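Local coordinates for Serine/threonine-protein kinase PknE (Mycobacterium tuberculosis, PDB 2H34), which phosphorylates serine and threonine residues of proteins with ATP, as the cytoplasmic kinase domain of a membrane protein probably linked to stress adaptation and survival in the host, at residues H157-P162 / P204-E209; G197-M202 / G237-V242. One frame throughout, in Å; residues are numbered along the deposited sequence.

Contact 1: residues H157-P162 / P204-E209; sequences HRDVKP and PERFSE
R206 reaches across from 204-209 to D159 and R158, and its guanidinium carries the whole contact. The charged interaction is a single salt bridge: NH1 of R206 donates to OD2 of D159 over 2.9 Å, with an N-H...O angle of 158°. The two flat groups are not coplanar. OD2 lies almost in the guanidinium plane, at its edge, whereas NH1 meets the carboxylate oxygen on its anti side and 29° out of the carboxylate plane. This is therefore a one-point grip rather than the paired, bidentate kind. The bend of the arginine chain at chi3 (47°) turns the guanidinium so that NH1 leads. NH1 also lies 3.1 Å from the backbone O of R158.

In sequence these residues belong to two kinase signatures. H157-R158-D159 is the HRD motif of the catalytic loop, D159 being the predicted proton acceptor, while P204 and E205 close the APE motif, with R206 directly after it. E205 makes the salt bridge to R280 familiar from this superfamily, and K161 of the catalytic loop pairs with E163.

Van der Waals packing comes from the aliphatic part of R158, laid over the guanidinium. Its CB sits over one face of the R206 guanidinium, displaced toward the rim and 3.8 Å from CZ. Further out, CD of the extended R158 chain is 3.7 Å from NH2 of R206. The two guanidinium planes are clearly inclined to each other, not stacked.

As for like charges, R158 NE and R206 NH2 stay 5.0 Å apart. The contact lies at the protein surface, although D159 is backed by A220 of helix 217-230 and R206 also touches A216.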
# COMPACT_ATOMS: atom_id res chain seq x y z
N HIS A 157 -7.38 -2.10 4.74
CA HIS A 157 -6.02 -1.72 5.10
C HIS A 157 -6.05 -0.46 5.91
O HIS A 157 -6.64 0.53 5.49
CB HIS A 157 -5.19 -1.48 3.84
CG HIS A 157 -4.78 -2.73 3.15
ND1 HIS A 157 -3.48 -2.98 2.77
CD2 HIS A 157 -5.49 -3.83 2.82
CE1 HIS A 157 -3.42 -4.17 2.20
NE2 HIS A 157 -4.63 -4.71 2.21
N ARG A 158 -5.40 -0.48 7.07
CA ARG A 158 -5.28 0.72 7.90
C ARG A 158 -4.44 1.83 7.28
O ARG A 158 -4.40 2.93 7.82
CB ARG A 158 -4.74 0.36 9.28
CG ARG A 158 -5.81 0.07 10.30
CD ARG A 158 -5.20 -0.29 11.64
NE ARG A 158 -6.09 -1.14 12.44
CZ ARG A 158 -5.70 -2.21 13.12
NH1 ARG A 158 -4.42 -2.58 13.11
NH2 ARG A 158 -6.59 -2.92 13.80
N ASP A 159 -3.76 1.55 6.16
CA ASP A 159 -2.84 2.52 5.54
C ASP A 159 -2.12 2.02 4.29
O ASP A 159 -2.33 0.89 3.84
CB ASP A 159 -1.76 2.90 6.54
CG ASP A 159 -0.97 1.71 6.99
OD1 ASP A 159 -0.78 0.79 6.17
OD2 ASP A 159 -0.56 1.70 8.18
N VAL A 160 -1.25 2.87 3.77
CA VAL A 160 -0.46 2.58 2.58
C VAL A 160 0.90 3.22 2.79
O VAL A 160 0.99 4.35 3.30
CB VAL A 160 -1.06 3.21 1.30
CG1 VAL A 160 -0.80 2.32 0.10
CG2 VAL A 160 -2.54 3.45 1.44
N LYS A 161 1.96 2.50 2.41
CA LYS A 161 3.30 3.05 2.35
C LYS A 161 3.72 2.91 0.90
O LYS A 161 3.32 1.94 0.25
CB LYS A 161 4.25 2.24 3.23
CG LYS A 161 3.98 2.29 4.72
CD LYS A 161 4.22 0.92 5.41
CE LYS A 161 5.63 0.77 5.99
NZ LYS A 161 6.56 0.09 5.05
N PRO A 162 4.52 3.85 0.38
CA PRO A 162 5.12 3.71 -0.96
C PRO A 162 5.89 2.40 -1.11
O PRO A 162 5.96 1.82 -2.20
CB PRO A 162 6.08 4.88 -1.04
CG PRO A 162 5.48 5.90 -0.14
CD PRO A 162 4.90 5.13 1.00
N PRO A 204 -4.92 10.98 12.02
CA PRO A 204 -4.91 11.26 13.44
C PRO A 204 -5.77 10.30 14.25
O PRO A 204 -5.37 9.90 15.33
CB PRO A 204 -5.46 12.68 13.51
CG PRO A 204 -5.26 13.24 12.15
CD PRO A 204 -5.51 12.10 11.27
N GLU A 205 -6.93 9.91 13.73
CA GLU A 205 -7.87 9.08 14.50
C GLU A 205 -7.27 7.75 14.97
O GLU A 205 -7.82 7.08 15.85
CB GLU A 205 -9.18 8.83 13.74
CG GLU A 205 -9.02 8.05 12.45
CD GLU A 205 -8.81 8.94 11.24
OE1 GLU A 205 -8.29 10.07 11.39
OE2 GLU A 205 -9.17 8.53 10.13
N ARG A 206 -6.14 7.38 14.38
CA ARG A 206 -5.45 6.14 14.72
C ARG A 206 -4.69 6.21 16.04
O ARG A 206 -4.45 5.19 16.68
CB ARG A 206 -4.50 5.76 13.59
CG ARG A 206 -5.19 5.56 12.26
CD ARG A 206 -4.26 4.84 11.28
NE ARG A 206 -3.61 3.69 11.90
CZ ARG A 206 -2.71 2.91 11.31
NH1 ARG A 206 -2.32 3.13 10.05
NH2 ARG A 206 -2.19 1.89 12.00
N PHE A 207 -4.30 7.42 16.45
CA PHE A 207 -3.50 7.60 17.67
C PHE A 207 -4.30 7.44 18.98
O PHE A 207 -3.73 7.04 20.00
CB PHE A 207 -2.69 8.90 17.63
CG PHE A 207 -1.83 9.05 16.38
CD1 PHE A 207 -0.69 8.26 16.21
CD2 PHE A 207 -2.17 9.96 15.38
CE1 PHE A 207 0.09 8.38 15.03
CE2 PHE A 207 -1.39 10.10 14.23
CZ PHE A 207 -0.26 9.30 14.05
N SER A 208 -5.61 7.73 18.95
CA SER A 208 -6.49 7.45 20.10
C SER A 208 -7.75 6.72 19.64
O SER A 208 -7.74 6.06 18.59
CB SER A 208 -6.85 8.74 20.84
OG SER A 208 -7.15 8.51 22.22
N GLU A 209 -8.83 6.82 20.42
CA GLU A 209 -10.12 6.23 20.05
C GLU A 209 -11.07 7.27 19.44
O GLU A 209 -11.65 7.04 18.39
CB GLU A 209 -10.79 5.57 21.26
CG GLU A 209 -10.37 4.11 21.47
CD GLU A 209 -9.01 3.98 22.13
OE1 GLU A 209 -8.08 3.44 21.49
OE2 GLU A 209 -8.87 4.42 23.29

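Contact 2: residues G197-M202 / G237-V242; sequences GTLYYM and GDQLSV
With CG1 of V242 anti to its backbone N (chi1 165°), that methyl is presented to L199, while CG2 is left for Y200. On the other side L199, with chi1 at -84°, directs its side chain at the start of helix 239-248. CB of L199 packs on CG1 of V242 at 4.0 Å, and the leucine's CD2 extends past it to the first turn, 3.3 Å from the backbone O of Q239 and 4.2 Å from that residue's CB. The ring of Y200 adds a looser touch, its CE1 being 4.4 Å from CG2 of V242. No hydrogen bond joins the segments; methyl groups pack against each other and against backbone carbonyls.

The helix start is fixed from within: D238 is the N-cap, its OD2 accepting from S241 N at 3.0 Å, and its backbone O receives both V242 N and the hydroxyl of S241.

In protein kinases the GT...YMAPE region forms the P+1 loop, and 197-202 lies there. Within it, Y201 points away from 237-242 and packs against helix 217-230, where its OH bonds E227, and Y200 also rests on P233. Residues 197-202 thus lie between helix 217-230 and the opening turn of helix 239-248.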
# COMPACT_ATOMS: atom_id res chain seq x y z
N GLY A 197 4.93 -0.23 9.27
CA GLY A 197 4.11 0.97 9.15
C GLY A 197 4.83 2.18 9.70
O GLY A 197 5.51 2.08 10.73
N THR A 198 4.72 3.33 9.02
CA THR A 198 5.30 4.57 9.57
C THR A 198 4.35 5.73 9.64
O THR A 198 3.44 5.88 8.80
CB THR A 198 6.54 5.08 8.80
OG1 THR A 198 6.24 5.12 7.40
CG2 THR A 198 7.79 4.23 9.11
N LEU A 199 4.63 6.59 10.62
CA LEU A 199 3.82 7.75 10.95
C LEU A 199 3.64 8.76 9.82
O LEU A 199 2.70 9.57 9.87
CB LEU A 199 4.39 8.45 12.17
CG LEU A 199 3.97 7.90 13.53
CD1 LEU A 199 4.54 6.51 13.80
CD2 LEU A 199 4.41 8.86 14.61
N TYR A 200 4.51 8.73 8.80
CA TYR A 200 4.42 9.68 7.70
C TYR A 200 3.06 9.67 7.03
O TYR A 200 2.65 10.68 6.44
CB TYR A 200 5.47 9.42 6.62
CG TYR A 200 6.91 9.61 7.01
CD1 TYR A 200 7.33 10.79 7.63
CD2 TYR A 200 7.87 8.63 6.72
CE1 TYR A 200 8.67 10.97 7.98
CE2 TYR A 200 9.21 8.80 7.05
CZ TYR A 200 9.61 9.97 7.68
OH TYR A 200 10.93 10.16 8.01
N TYR A 201 2.35 8.54 7.11
CA TYR A 201 1.12 8.32 6.34
C TYR A 201 -0.12 8.05 7.21
O TYR A 201 -1.12 7.51 6.73
CB TYR A 201 1.34 7.21 5.29
CG TYR A 201 2.62 7.42 4.51
CD1 TYR A 201 3.81 6.81 4.90
CD2 TYR A 201 2.66 8.30 3.43
CE1 TYR A 201 4.99 7.04 4.23
CE2 TYR A 201 3.84 8.54 2.75
CZ TYR A 201 5.00 7.91 3.15
OH TYR A 201 6.17 8.16 2.48
N MSE A 202 -0.06 8.45 8.48
CA MSE A 202 -1.07 8.05 9.44
C MSE A 202 -2.08 9.12 9.81
O MSE A 202 -1.71 10.19 10.31
CB MSE A 202 -0.44 7.52 10.70
CG MSE A 202 -0.31 6.03 10.75
SE MSE A 202 0.36 5.57 12.52
CE MSE A 202 1.45 3.97 11.94
N GLY A 237 10.34 15.72 10.00
CA GLY A 237 10.72 15.73 11.41
C GLY A 237 10.70 14.34 12.03
O GLY A 237 10.55 13.35 11.32
N ASP A 238 10.84 14.28 13.36
CA ASP A 238 10.84 13.00 14.05
C ASP A 238 9.43 12.52 14.42
O ASP A 238 8.44 13.24 14.25
CB ASP A 238 11.76 13.01 15.27
CG ASP A 238 11.34 14.01 16.35
OD1 ASP A 238 12.19 14.34 17.20
OD2 ASP A 238 10.17 14.46 16.35
N GLN A 239 9.37 11.28 14.91
CA GLN A 239 8.11 10.60 15.20
C GLN A 239 7.18 11.46 16.05
O GLN A 239 5.99 11.52 15.78
CB GLN A 239 8.34 9.26 15.90
CG GLN A 239 9.02 8.20 15.04
CD GLN A 239 9.18 6.85 15.75
OE1 GLN A 239 9.71 6.76 16.87
NE2 GLN A 239 8.74 5.78 15.07
N LEU A 240 7.72 12.13 17.06
CA LEU A 240 6.92 13.01 17.90
C LEU A 240 6.33 14.18 17.09
O LEU A 240 5.11 14.28 16.95
CB LEU A 240 7.74 13.52 19.10
CG LEU A 240 7.08 14.17 20.32
CD1 LEU A 240 6.18 13.21 21.07
CD2 LEU A 240 8.19 14.65 21.22
N SER A 241 7.20 15.03 16.54
CA SER A 241 6.76 16.19 15.74
C SER A 241 5.85 15.80 14.56
O SER A 241 4.88 16.50 14.29
CB SER A 241 7.96 17.03 15.27
OG SER A 241 8.51 16.53 14.06
N VAL A 242 6.14 14.70 13.89
CA VAL A 242 5.26 14.22 12.82
C VAL A 242 3.87 13.85 13.33
O VAL A 242 2.86 14.35 12.81
CB VAL A 242 5.89 13.04 12.02
CG1 VAL A 242 4.84 12.32 11.16
CG2 VAL A 242 7.00 13.55 11.13

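Overall arrangement
Both contacts lie in the helical C-terminal lobe of the kinase, on the same side of the chain's centre, with their own centres about 11 Å apart. Their segments alternate along the chain: catalytic loop 157-162, P+1 loop 197-202, then 204-209, and finally 237-242 on helix 239-248. They also touch directly, since P162 packs on Y201 and F207 on the selenomethionine M202. Helix 217-230 backs both, through A220 and V224 among others. Together they link the predicted catalytic aspartate, through the P+1 and APE region, to helix 239-248, while residues 181-196, immediately before 197-202, are not modelled in this apoenzyme.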